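Local coordinates for protein putative antitoxin VapB45 (PDB 5AF3) that possibly serves as the antitoxin of a type II toxin-antitoxin system, paired with the toxin VapC45, and carries a putative DNA-binding helix-turn-helix domain, at residues Ala109-Asp114 with Asn170-Ile175; Ala183-Asp188 with Pro196-Ser201; Ile56-Pro61 with Pro71-Ala76. One frame throughout, in Å; residues are numbered along the deposited sequence.

Contact 1: residues Ala109-Asp114 with Asn170-Ile175; sequences ALASQD and NLASMI
S112 and L171 are bridged through their flanking peptides, with their CA atoms 4.6 Å apart. On one flank A172 N donates to A111 O over 2.8 Å; on the other Q113 N donates to N170 O, also at 2.8 Å. Two CA-H...O contacts lie between these bonds, L171 CA to A111 O and S112 CA to N170 O, so both carbonyl oxygens serve an N-H and a C-H at once.

At the outer end the two side-chain amides are joined by one hydrogen bond. N170 ND2 reaches Q113 OE1 at 2.6 Å, a short bond whose acceptor lies within 5° of the N170 amide plane, whereas the donor stands well above the Q113 carbonyl plane; the two amides are turned 55° against each other. Q113 CG is set anti to its backbone N (chi1 -178°), and the extended chain beyond it carries OE1 out to N170 ND2. At the buried end A111 CB meets A172 CB at 4.2 Å, while L171 CD2 lies against S112 CA at 3.8 Å.

S112 OG, anti to its backbone N, accepts from D114 N at 3.0 Å, a capping bond before helix 115-130. The geometry is that of a single beta bridge, joining the loop between helices 95-105 and 115-130 to the start of strand 172-176.

Contact 2: residues Ala183-Asp188 with Pro196-Ser201; sequences ANVVLD and PVFDGS
V186 and V197 form a hydrogen-bonded antiparallel pair: V186 N donates to V197 O and V197 N to V186 O, both N-H...O angles near 166°. A third backbone bond, D199 N to N184 O at 2.9 Å, together with V186 N to V197 O brackets the non-hydrogen-bonded pair V185-F198.

The two valines of the first pair share one rotamer, chi1 -61°, with CG2 between the backbone N and the carbonyl carbon. These CG2 methyls meet at 3.6 Å, and V186 CG1 reaches D199 CB at 4.0 Å. On the other face V185 is turned differently: its CG1 is anti to the backbone N (chi1 166°) and touches P196 CB at 3.6 Å, leaving CG2 beside F198 CD1 at 4.1 Å. F198 also brings CE1 to A183 CB at 3.7 Å, while A183 O lies at the ring edge, near its plane. That oxygen accepts from a water that in turn accepts from G200 N, a bridge beyond the last direct backbone bond. L187 lies alongside P196, pointing the same way, with CD2 3.9 Å from CG of the proline.

D199 and D188 each form a salt bridge with R191, which may offset the repulsion between the two acids. Strand 172-176 flanks strand 185-187 in the sheet, M174 packs on V186 and D199, and helices 20-27 and 72-86 meet L187 through Y26, F72 and I75.

Contact 3: residues Ile56-Pro61 with Pro71-Ala76; sequences IITALP and PFVGIA
T58 meets G74 where the extended loop passes the first turn of helix 72-86, their CA atoms 4.2 Å apart. T58 O is the focus of the tight part: G74 CA approaches it to 3.3 Å as a CA-H...O contact with 144° at the hydrogen, and P71 CD lies equally near. Glycine, having no side chain, lets the helix backbone come this close to T58 O. The oxygen is buried and has no hydrogen-bond partner in the model; the G74 CA-H is its closest polarised neighbour beside P71 CD.

The T58 side chain crosses the P71 ring at about a right angle. Its CG2, anti to the backbone N, touches P71 CG at 3.7 Å and V73 CG1 at 4.0 Å. OG1 is directed to E77 as its hydrogen-bond partner.

Toward the partly exposed end the contact thins. L60 meets the P71 ring through CD1 alone, spread over CB, CG and CD, and buries 29 Å² against 65 Å² for T58. A59 turns its CB away from 71-76.

P71 is the N-cap residue of helix 72-86. The loop is held by L60, whose backbone bonds to R69 in strand 68-70, while I57 extends the packing along the same helix onto A78 and L81.

Contact 2 is the most buried: seven of its nine touching residues are buried, against three of six in contact 1, where Q113 is the exposed residue, and four of seven in contact 3. Their chemistry follows the elements joined. Contact 2 pairs hairpin strands, contact 1 ties a loop to a strand by a single bridge and an amide pair, and contact 3 rests on apolar and C-H contacts between loop and helix. Contacts 1 and 2 share one sheet, where I175 O probably accepts from L187 N over 2.8 Å. Helix 72-86, from contact 3, touches both: F72 packs on A172 and L187, A76 on I175, and I75 on L187.

Contact 1: residues Ala109-Asp114 with Asn170-Ile175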
# COMPACT_ATOMS: atom_id res chain seq x y z
N ALA A 109 -27.10 -2.11 -5.30
CA ALA A 109 -26.62 -1.96 -6.67
C ALA A 109 -25.08 -1.80 -6.79
O ALA A 109 -24.50 -2.21 -7.78
CB ALA A 109 -27.31 -0.73 -7.33
N LEU A 110 -24.46 -1.13 -5.81
CA LEU A 110 -22.99 -0.97 -5.84
C LEU A 110 -22.26 -2.30 -5.88
O LEU A 110 -21.17 -2.41 -6.47
CB LEU A 110 -22.48 -0.15 -4.66
CG LEU A 110 -22.93 1.32 -4.62
CD1 LEU A 110 -22.39 1.99 -3.41
CD2 LEU A 110 -22.37 2.00 -5.86
N ALA A 111 -22.89 -3.32 -5.29
CA ALA A 111 -22.33 -4.69 -5.25
C ALA A 111 -22.91 -5.62 -6.34
O ALA A 111 -22.69 -6.83 -6.34
CB ALA A 111 -22.52 -5.28 -3.85
N SER A 112 -23.60 -5.02 -7.30
CA SER A 112 -24.27 -5.79 -8.34
C SER A 112 -23.41 -6.10 -9.55
O SER A 112 -22.61 -5.30 -10.00
CB SER A 112 -25.53 -5.02 -8.80
OG SER A 112 -26.08 -5.64 -9.94
N GLN A 113 -23.66 -7.27 -10.15
CA GLN A 113 -23.01 -7.70 -11.36
C GLN A 113 -23.35 -6.75 -12.51
O GLN A 113 -22.60 -6.64 -13.45
CB GLN A 113 -23.44 -9.12 -11.71
CG GLN A 113 -22.77 -9.66 -12.96
CD GLN A 113 -22.88 -11.16 -13.06
OE1 GLN A 113 -23.53 -11.81 -12.23
NE2 GLN A 113 -22.24 -11.73 -14.07
N ASP A 114 -24.48 -6.06 -12.39
CA ASP A 114 -24.97 -5.19 -13.49
C ASP A 114 -24.39 -3.78 -13.41
O ASP A 114 -24.55 -2.98 -14.34
CB ASP A 114 -26.50 -5.11 -13.45
CG ASP A 114 -27.17 -6.41 -13.89
OD1 ASP A 114 -26.52 -7.20 -14.59
OD2 ASP A 114 -28.36 -6.60 -13.51
N ASN A 170 -26.31 -12.55 -8.46
CA ASN A 170 -25.68 -11.38 -9.14
C ASN A 170 -25.19 -10.28 -8.19
O ASN A 170 -25.03 -9.13 -8.62
CB ASN A 170 -26.66 -10.73 -10.14
CG ASN A 170 -27.06 -11.66 -11.26
OD1 ASN A 170 -28.22 -12.03 -11.36
ND2 ASN A 170 -26.09 -12.05 -12.09
N LEU A 171 -25.01 -10.61 -6.91
CA LEU A 171 -24.32 -9.71 -5.97
C LEU A 171 -22.94 -10.26 -5.63
O LEU A 171 -22.73 -11.48 -5.67
CB LEU A 171 -25.13 -9.49 -4.71
CG LEU A 171 -26.46 -8.72 -4.92
CD1 LEU A 171 -27.14 -8.59 -3.62
CD2 LEU A 171 -26.16 -7.30 -5.46
N ALA A 172 -22.00 -9.36 -5.30
CA ALA A 172 -20.62 -9.72 -4.98
C ALA A 172 -20.49 -10.94 -4.01
O ALA A 172 -21.12 -11.00 -2.96
CB ALA A 172 -19.90 -8.52 -4.37
N SER A 173 -19.60 -11.84 -4.39
CA SER A 173 -19.25 -12.96 -3.54
C SER A 173 -17.74 -13.00 -3.24
O SER A 173 -17.29 -13.76 -2.36
CB SER A 173 -19.67 -14.22 -4.26
OG SER A 173 -19.01 -14.32 -5.50
N MET A 174 -16.95 -12.18 -3.94
CA MET A 174 -15.49 -12.17 -3.74
C MET A 174 -14.96 -10.88 -4.35
O MET A 174 -15.48 -10.40 -5.36
CB MET A 174 -14.82 -13.37 -4.46
CG MET A 174 -13.37 -13.65 -4.03
SD MET A 174 -12.75 -15.30 -4.51
CE MET A 174 -12.40 -15.19 -6.23
N ILE A 175 -13.91 -10.36 -3.74
CA ILE A 175 -13.24 -9.14 -4.25
C ILE A 175 -11.72 -9.37 -4.22
O ILE A 175 -11.18 -9.66 -3.16
CB ILE A 175 -13.55 -7.91 -3.36
CG1 ILE A 175 -15.08 -7.67 -3.16
CG2 ILE A 175 -12.83 -6.61 -3.92
CD1 ILE A 175 -15.39 -6.90 -1.88

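Contact 2: residues Ala183-Asp188 with Pro196-Ser201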
# COMPACT_ATOMS: atom_id res chain seq x y z
N ALA A 183 -0.10 -11.83 -6.22
CA ALA A 183 -0.49 -12.75 -5.12
C ALA A 183 -1.96 -13.15 -5.22
O ALA A 183 -2.39 -14.10 -4.56
CB ALA A 183 -0.21 -12.14 -3.73
N ASN A 184 -2.74 -12.40 -6.01
CA ASN A 184 -4.20 -12.61 -6.09
C ASN A 184 -4.86 -12.83 -4.74
O ASN A 184 -5.45 -13.87 -4.48
CB ASN A 184 -4.52 -13.73 -7.09
CG ASN A 184 -3.96 -13.44 -8.44
OD1 ASN A 184 -4.10 -12.33 -8.94
ND2 ASN A 184 -3.30 -14.41 -9.05
N VAL A 185 -4.76 -11.81 -3.89
CA VAL A 185 -5.35 -11.83 -2.58
C VAL A 185 -6.78 -11.34 -2.71
O VAL A 185 -7.05 -10.32 -3.39
CB VAL A 185 -4.53 -10.98 -1.59
CG1 VAL A 185 -5.29 -10.70 -0.31
CG2 VAL A 185 -3.16 -11.71 -1.34
N VAL A 186 -7.66 -12.07 -2.04
CA VAL A 186 -9.10 -11.78 -2.07
C VAL A 186 -9.74 -11.65 -0.71
O VAL A 186 -9.25 -12.17 0.31
CB VAL A 186 -9.86 -12.86 -2.91
CG1 VAL A 186 -9.39 -12.86 -4.32
CG2 VAL A 186 -9.69 -14.29 -2.30
N LEU A 187 -10.87 -10.94 -0.69
CA LEU A 187 -11.82 -11.02 0.40
C LEU A 187 -12.93 -11.99 -0.07
O LEU A 187 -13.51 -11.81 -1.13
CB LEU A 187 -12.42 -9.65 0.69
CG LEU A 187 -11.41 -8.56 1.04
CD1 LEU A 187 -12.18 -7.25 1.28
CD2 LEU A 187 -10.60 -8.99 2.28
N ASP A 188 -13.17 -13.03 0.74
CA ASP A 188 -14.10 -14.12 0.39
C ASP A 188 -14.72 -14.58 1.72
O ASP A 188 -13.99 -15.08 2.57
CB ASP A 188 -13.32 -15.23 -0.33
CG ASP A 188 -14.18 -16.47 -0.69
OD1 ASP A 188 -15.34 -16.57 -0.26
OD2 ASP A 188 -13.66 -17.34 -1.44
N PRO A 196 -8.19 -11.12 4.24
CA PRO A 196 -7.44 -11.34 3.00
C PRO A 196 -6.79 -12.75 2.90
O PRO A 196 -6.03 -13.13 3.80
CB PRO A 196 -6.36 -10.26 3.07
CG PRO A 196 -6.99 -9.17 3.87
CD PRO A 196 -7.77 -9.89 4.94
N VAL A 197 -7.13 -13.50 1.87
CA VAL A 197 -6.48 -14.81 1.57
C VAL A 197 -5.90 -14.83 0.20
O VAL A 197 -6.39 -14.14 -0.72
CB VAL A 197 -7.50 -16.04 1.76
CG1 VAL A 197 -8.01 -16.13 3.18
CG2 VAL A 197 -8.64 -15.96 0.74
N PHE A 198 -4.82 -15.62 0.04
CA PHE A 198 -4.32 -15.99 -1.25
C PHE A 198 -5.43 -16.84 -1.89
O PHE A 198 -5.80 -17.88 -1.37
CB PHE A 198 -3.03 -16.81 -1.10
CG PHE A 198 -1.86 -16.02 -0.56
CD1 PHE A 198 -1.10 -15.23 -1.42
CD2 PHE A 198 -1.50 -16.11 0.79
CE1 PHE A 198 0.05 -14.52 -0.93
CE2 PHE A 198 -0.40 -15.38 1.30
CZ PHE A 198 0.37 -14.58 0.45
N ASP A 199 -6.00 -16.35 -3.00
CA ASP A 199 -7.09 -17.07 -3.70
C ASP A 199 -6.61 -18.50 -4.04
O ASP A 199 -7.39 -19.46 -4.00
CB ASP A 199 -7.46 -16.32 -4.98
CG ASP A 199 -8.69 -16.89 -5.68
OD1 ASP A 199 -9.63 -17.36 -4.98
OD2 ASP A 199 -8.72 -16.79 -6.93
N GLY A 200 -5.34 -18.62 -4.39
CA GLY A 200 -4.77 -19.86 -4.91
C GLY A 200 -4.56 -20.96 -3.88
O GLY A 200 -4.55 -22.15 -4.25
N SER A 201 -4.40 -20.61 -2.61
CA SER A 201 -4.27 -21.65 -1.55
C SER A 201 -5.27 -21.53 -0.40
O SER A 201 -5.32 -22.41 0.47
CB SER A 201 -2.84 -21.58 -0.99
OG SER A 201 -2.67 -20.35 -0.28
O HOH W 1 -3.21 -16.68 -4.85

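Contact 3: residues Ile56-Pro61 with Pro71-Ala76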
# COMPACT_ATOMS: atom_id res chain seq x y z
N ILE A 56 -24.30 5.24 3.54
CA ILE A 56 -24.24 4.82 2.15
C ILE A 56 -23.62 3.42 1.93
O ILE A 56 -23.48 2.95 0.79
CB ILE A 56 -23.54 5.87 1.23
CG1 ILE A 56 -22.12 6.20 1.71
CG2 ILE A 56 -24.41 7.14 1.13
CD1 ILE A 56 -21.29 7.10 0.72
N ILE A 57 -23.27 2.76 3.03
CA ILE A 57 -22.91 1.32 2.99
C ILE A 57 -23.72 0.52 4.02
O ILE A 57 -24.24 1.06 4.99
CB ILE A 57 -21.40 1.07 3.19
CG1 ILE A 57 -20.91 1.51 4.58
CG2 ILE A 57 -20.59 1.77 2.06
CD1 ILE A 57 -19.39 1.25 4.83
N THR A 58 -23.79 -0.79 3.77
CA THR A 58 -24.53 -1.68 4.66
C THR A 58 -23.67 -1.94 5.91
O THR A 58 -22.55 -2.45 5.81
CB THR A 58 -24.94 -2.99 3.93
OG1 THR A 58 -25.67 -2.65 2.74
CG2 THR A 58 -25.83 -3.93 4.83
N ALA A 59 -24.18 -1.52 7.07
CA ALA A 59 -23.52 -1.72 8.36
C ALA A 59 -24.54 -2.21 9.38
O ALA A 59 -25.73 -1.93 9.26
CB ALA A 59 -22.88 -0.44 8.85
N LEU A 60 -24.07 -2.91 10.40
CA LEU A 60 -24.96 -3.48 11.42
C LEU A 60 -24.42 -3.05 12.77
O LEU A 60 -23.22 -2.77 12.88
CB LEU A 60 -25.00 -5.02 11.32
CG LEU A 60 -25.57 -5.66 10.03
CD1 LEU A 60 -24.80 -6.92 9.61
CD2 LEU A 60 -27.06 -5.96 10.15
N PRO A 61 -25.29 -3.01 13.81
CA PRO A 61 -24.82 -2.61 15.15
C PRO A 61 -23.78 -3.63 15.64
O PRO A 61 -23.92 -4.82 15.36
CB PRO A 61 -26.11 -2.66 15.99
CG PRO A 61 -27.21 -2.48 14.99
CD PRO A 61 -26.73 -3.31 13.83
N PRO A 71 -21.18 -6.34 7.10
CA PRO A 71 -21.34 -7.67 6.48
C PRO A 71 -20.60 -7.62 5.13
O PRO A 71 -20.15 -6.52 4.70
CB PRO A 71 -22.87 -7.81 6.34
CG PRO A 71 -23.38 -6.37 6.22
CD PRO A 71 -22.40 -5.51 7.03
N PHE A 72 -20.45 -8.76 4.46
CA PHE A 72 -19.67 -8.79 3.23
C PHE A 72 -20.20 -7.85 2.13
O PHE A 72 -19.42 -7.18 1.41
CB PHE A 72 -19.50 -10.21 2.65
CG PHE A 72 -18.61 -10.24 1.48
CD1 PHE A 72 -17.21 -10.24 1.65
CD2 PHE A 72 -19.13 -10.19 0.19
CE1 PHE A 72 -16.39 -10.24 0.52
CE2 PHE A 72 -18.30 -10.19 -0.93
CZ PHE A 72 -16.92 -10.22 -0.76
N VAL A 73 -21.53 -7.82 1.97
CA VAL A 73 -22.12 -6.87 1.01
C VAL A 73 -21.70 -5.41 1.31
O VAL A 73 -21.49 -4.62 0.35
CB VAL A 73 -23.69 -7.00 0.90
CG1 VAL A 73 -24.36 -6.53 2.15
CG2 VAL A 73 -24.20 -6.25 -0.37
N GLY A 74 -21.60 -5.05 2.60
CA GLY A 74 -21.18 -3.71 3.03
C GLY A 74 -19.73 -3.39 2.67
O GLY A 74 -19.39 -2.25 2.30
N ILE A 75 -18.82 -4.35 2.85
CA ILE A 75 -17.44 -4.09 2.43
C ILE A 75 -17.32 -3.97 0.90
O ILE A 75 -16.48 -3.22 0.38
CB ILE A 75 -16.39 -5.10 3.02
CG1 ILE A 75 -15.04 -4.36 3.18
CG2 ILE A 75 -16.23 -6.34 2.15
CD1 ILE A 75 -13.98 -5.17 3.91
N ALA A 76 -18.21 -4.66 0.18
CA ALA A 76 -18.21 -4.63 -1.28
C ALA A 76 -18.68 -3.23 -1.71
O ALA A 76 -18.07 -2.61 -2.59
CB ALA A 76 -19.19 -5.73 -1.84